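Local atomic coordinates of beta-glucosidase (Saccharopolyspora erythraea D, PDB entry 5M6G), a protein that probably hydrolyses terminal, non-reducing beta-D-glucosyl residues with release of beta-D-glucose, as a glycoside hydrolase of family 3. Residues N282-L286 and H287-Y291; R344-K347 and F348-L352. One frame throughout, in Å; residues are numbered along the deposited sequence.

Contact 1 (N282-L286 and H287-Y291)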
# COMPACT_ATOMS: atom_id res chain seq x y z
N ASN A 282 5.40 -4.29 -23.08
CA ASN A 282 6.10 -4.61 -24.33
C ASN A 282 6.90 -3.42 -24.83
O ASN A 282 6.90 -3.09 -26.02
CB ASN A 282 5.11 -5.11 -25.39
CG ASN A 282 4.53 -6.46 -25.04
OD1 ASN A 282 5.18 -7.27 -24.37
ND2 ASN A 282 3.31 -6.71 -25.48
N GLY A 283 7.60 -2.75 -23.90
CA GLY A 283 8.45 -1.64 -24.23
C GLY A 283 7.77 -0.29 -24.34
O GLY A 283 8.46 0.71 -24.57
N GLU A 284 6.45 -0.23 -24.21
CA GLU A 284 5.71 1.04 -24.25
C GLU A 284 5.44 1.51 -22.82
O GLU A 284 4.81 0.78 -22.04
CB GLU A 284 4.39 0.89 -25.01
CG GLU A 284 3.51 2.15 -25.00
CD GLU A 284 2.07 1.89 -25.47
OE1 GLU A 284 1.44 2.83 -26.00
OE2 GLU A 284 1.58 0.75 -25.31
N LYS A 285 5.90 2.72 -22.48
CA LYS A 285 5.67 3.27 -21.14
C LYS A 285 4.18 3.41 -20.87
O LYS A 285 3.44 3.94 -21.70
CB LYS A 285 6.35 4.63 -21.01
CG LYS A 285 7.87 4.61 -20.97
CD LYS A 285 8.39 4.19 -19.60
CE LYS A 285 9.92 4.09 -19.60
NZ LYS A 285 10.46 3.77 -18.23
N LEU A 286 3.75 2.97 -19.69
CA LEU A 286 2.32 3.06 -19.36
C LEU A 286 1.86 4.52 -19.36
O LEU A 286 0.76 4.82 -19.84
CB LEU A 286 2.03 2.39 -18.02
CG LEU A 286 1.34 1.02 -18.13
CD1 LEU A 286 -0.10 1.13 -18.64
CD2 LEU A 286 2.15 0.06 -18.99
N HIS A 287 2.70 5.44 -18.88
CA HIS A 287 2.34 6.85 -18.82
C HIS A 287 2.24 7.52 -20.19
O HIS A 287 1.83 8.68 -20.27
CB HIS A 287 3.32 7.61 -17.94
CG HIS A 287 3.00 7.48 -16.48
ND1 HIS A 287 3.25 6.33 -15.76
CD2 HIS A 287 2.39 8.33 -15.62
CE1 HIS A 287 2.84 6.49 -14.52
NE2 HIS A 287 2.31 7.69 -14.41
N ALA A 288 2.60 6.83 -21.27
CA ALA A 288 2.35 7.34 -22.61
C ALA A 288 1.38 6.47 -23.40
O ALA A 288 1.20 6.70 -24.60
CB ALA A 288 3.65 7.50 -23.40
N SER A 289 0.75 5.48 -22.76
CA SER A 289 -0.05 4.49 -23.49
C SER A 289 -1.47 5.01 -23.64
O SER A 289 -2.34 4.77 -22.80
CB SER A 289 -0.02 3.14 -22.78
OG SER A 289 -0.87 2.22 -23.47
N THR A 290 -1.72 5.72 -24.74
CA THR A 290 -3.08 6.10 -25.07
C THR A 290 -4.00 4.88 -25.12
O THR A 290 -5.15 4.93 -24.67
CB THR A 290 -3.10 6.85 -26.40
OG1 THR A 290 -2.15 7.92 -26.36
CG2 THR A 290 -4.48 7.43 -26.67
N TYR A 291 -3.49 3.76 -25.65
CA TYR A 291 -4.32 2.57 -25.77
C TYR A 291 -4.76 2.07 -24.40
O TYR A 291 -5.96 1.89 -24.15
CB TYR A 291 -3.58 1.47 -26.55
CG TYR A 291 -4.36 0.18 -26.61
CD1 TYR A 291 -5.58 0.12 -27.27
CD2 TYR A 291 -3.89 -0.98 -25.99
CE1 TYR A 291 -6.32 -1.04 -27.32
CE2 TYR A 291 -4.62 -2.16 -26.03
CZ TYR A 291 -5.83 -2.19 -26.71
OH TYR A 291 -6.56 -3.35 -26.76
O HOH W 1 -0.62 3.57 -27.18

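Contact 2 (R344-K347 and F348-L352)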
# COMPACT_ATOMS: atom_id res chain seq x y z
N ARG A 344 8.31 21.80 -9.43
CA ARG A 344 8.22 22.30 -10.80
C ARG A 344 6.77 22.46 -11.28
O ARG A 344 6.49 22.36 -12.48
CB ARG A 344 9.00 21.41 -11.78
CG ARG A 344 10.51 21.48 -11.63
CD ARG A 344 11.14 20.14 -11.96
NE ARG A 344 10.65 19.10 -11.05
CZ ARG A 344 10.42 17.84 -11.42
NH1 ARG A 344 9.96 16.96 -10.54
NH2 ARG A 344 10.64 17.47 -12.67
N HIS A 345 5.84 22.74 -10.36
CA HIS A 345 4.44 22.91 -10.73
C HIS A 345 4.24 24.06 -11.71
O HIS A 345 3.45 23.96 -12.65
CB HIS A 345 3.59 23.13 -9.48
CG HIS A 345 4.21 24.08 -8.50
ND1 HIS A 345 5.27 23.72 -7.69
CD2 HIS A 345 3.92 25.36 -8.20
CE1 HIS A 345 5.61 24.76 -6.94
NE2 HIS A 345 4.80 25.76 -7.22
N GLU A 346 4.95 25.17 -11.50
CA GLU A 346 4.81 26.29 -12.42
C GLU A 346 5.32 25.93 -13.81
O GLU A 346 4.72 26.34 -14.81
CB GLU A 346 5.56 27.51 -11.88
CG GLU A 346 5.38 28.77 -12.72
CD GLU A 346 5.93 30.00 -12.03
OE1 GLU A 346 6.42 29.86 -10.89
OE2 GLU A 346 5.87 31.10 -12.61
N LYS A 347 6.40 25.15 -13.88
CA LYS A 347 6.89 24.74 -15.19
C LYS A 347 5.91 23.79 -15.86
O LYS A 347 5.69 23.89 -17.07
CB LYS A 347 8.27 24.10 -15.08
CG LYS A 347 8.82 23.67 -16.44
CD LYS A 347 10.26 23.22 -16.34
CE LYS A 347 10.36 21.92 -15.56
NZ LYS A 347 11.73 21.36 -15.63
N PHE A 348 5.31 22.88 -15.10
CA PHE A 348 4.31 21.99 -15.70
C PHE A 348 3.16 22.80 -16.29
O PHE A 348 2.74 22.57 -17.43
CB PHE A 348 3.78 20.99 -14.66
CG PHE A 348 2.74 20.05 -15.22
CD1 PHE A 348 3.12 18.90 -15.89
CD2 PHE A 348 1.39 20.34 -15.11
CE1 PHE A 348 2.18 18.05 -16.42
CE2 PHE A 348 0.45 19.49 -15.64
CZ PHE A 348 0.85 18.34 -16.30
N ILE A 349 2.65 23.77 -15.52
CA ILE A 349 1.52 24.57 -16.00
C ILE A 349 1.91 25.35 -17.25
O ILE A 349 1.16 25.39 -18.23
CB ILE A 349 1.01 25.50 -14.88
CG1 ILE A 349 0.38 24.66 -13.76
CG2 ILE A 349 0.03 26.50 -15.44
CD1 ILE A 349 0.12 25.43 -12.48
N ASP A 350 3.11 25.95 -17.25
CA ASP A 350 3.56 26.70 -18.42
C ASP A 350 3.69 25.80 -19.64
O ASP A 350 3.24 26.17 -20.74
CB ASP A 350 4.90 27.39 -18.13
CG ASP A 350 4.75 28.58 -17.19
OD1 ASP A 350 3.61 29.05 -17.00
OD2 ASP A 350 5.77 29.05 -16.65
N TYR A 351 4.29 24.62 -19.47
CA TYR A 351 4.42 23.69 -20.59
C TYR A 351 3.06 23.28 -21.13
O TYR A 351 2.84 23.25 -22.34
CB TYR A 351 5.20 22.44 -20.16
CG TYR A 351 6.71 22.60 -20.09
CD1 TYR A 351 7.33 23.80 -20.43
CD2 TYR A 351 7.50 21.54 -19.68
CE1 TYR A 351 8.71 23.93 -20.35
CE2 TYR A 351 8.88 21.66 -19.60
CZ TYR A 351 9.48 22.85 -19.94
OH TYR A 351 10.84 22.95 -19.86
N LEU A 352 2.13 22.91 -20.24
CA LEU A 352 0.84 22.43 -20.70
C LEU A 352 0.06 23.54 -21.38
O LEU A 352 -0.63 23.30 -22.38
CB LEU A 352 0.04 21.84 -19.53
CG LEU A 352 -1.25 21.11 -19.91
CD1 LEU A 352 -1.04 20.17 -21.12
CD2 LEU A 352 -1.80 20.33 -18.72
O HOH W 2 5.75 31.26 -15.26

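Contact 1 (N282-L286 and H287-Y291)
Glu284 reaches from the short strand 284-285 to Ser289, the N-cap residue just ahead of helix 290-300. Its CG stands anti to the backbone N (chi1 176°) and the chain stays extended beyond it, which brings the carboxylate alongside Ser289. CB and CG only span the gap; contact begins at CD, which rests 3.6 Å from Ser289 CB. Of the two oxygens, OE2 accepts a weak hydrogen bond from Ser289 OG at 3.4 Å. OE1 lies 3.4 Å from Ser289 CA. A water donates to OE1 and accepts from the N-H of Tyr291. A long acidic side chain suits this place, since it meets the start of the helix, where a negative charge would be favoured. Ser289 OG also caps Leu292 N.

Between strand and helix the backbone winds through a 3-10 turn. Ala288 N bonds to Lys285 O at 3.0 Å, and Ser289 N to Leu286 O at 3.0 Å, the two i to i+3 bonds that make this turn. Leu286 turns its side chain to Val276 and Leu292, while His287 NE2 accepts Asp310 N. This is a strand-to-helix connection with a serine N-cap, within the family 3 N-terminal domain, of the TIM-barrel clan.

Contact 2 (R344-K347 and F348-L352)
Lys347 lays its aliphatic chain over one face of the Tyr351 ring, one helical turn further on. Its CG makes a CH-pi contact, 3.8 Å from the ring centroid and 16° off the normal, and CD continues to 3.6 Å from Tyr351 OH. The two side chains run alongside each other, pointing the same way; lysine suits the site because its methylenes can cover the ring while the ammonium group travels on to Asp322. CG stands anti to the backbone N, and a bend at chi3 (68°) turns the last part of the chain.

On another flank Glu346 and Asp350 also lie side by side, their carboxylate planes 71° apart. Glu346 OE2 and Asp350 OD2 are 4.5 Å apart, and one water donates to both, at 2.7 Å to the former and 2.6 Å to the latter, which probably eases the repulsion.

These i to i+4 pairs belong to the first turns of an alpha-helix, 345-357, with Arg344 at its N-cap. Tyr351 N bonds to Lys347 O at 2.9 Å, and Phe348 N to Arg344 O at 2.9 Å, fixing the spacing of the side chains.

Further out, Lys347 NZ and Arg344 NH2 both form salt bridges with Asp322, a magnesium ligand, and Asp350 OD1 pairs with Arg353. The nonpolar Phe348 and Ile349 suit the buried side, where both meet Val68 of strand 68-71.

How the contacts relate
Contact 1 comes first along the chain and contact 2 follows, both within the family 3 N-terminal domain; their centres are 22 Å apart and their nearest atoms about 10 Å, so they do not touch. Each lies at the start of a helix, but only contact 1 includes the strand before it. The magnesium site formed by Asp315, Asp318, Gln320, Asp322 and Glu327 is near both: Lys285 comes within about 8 Å of Asp318, side chain to side chain, whereas Arg344 pairs with Asp315 directly. The side chain of His287 is about 4 Å from that of Asp310, a sorbitol-binding residue, and about 9 Å from bound sorbitol; that of Arg344 is about 12 Å from the ligand.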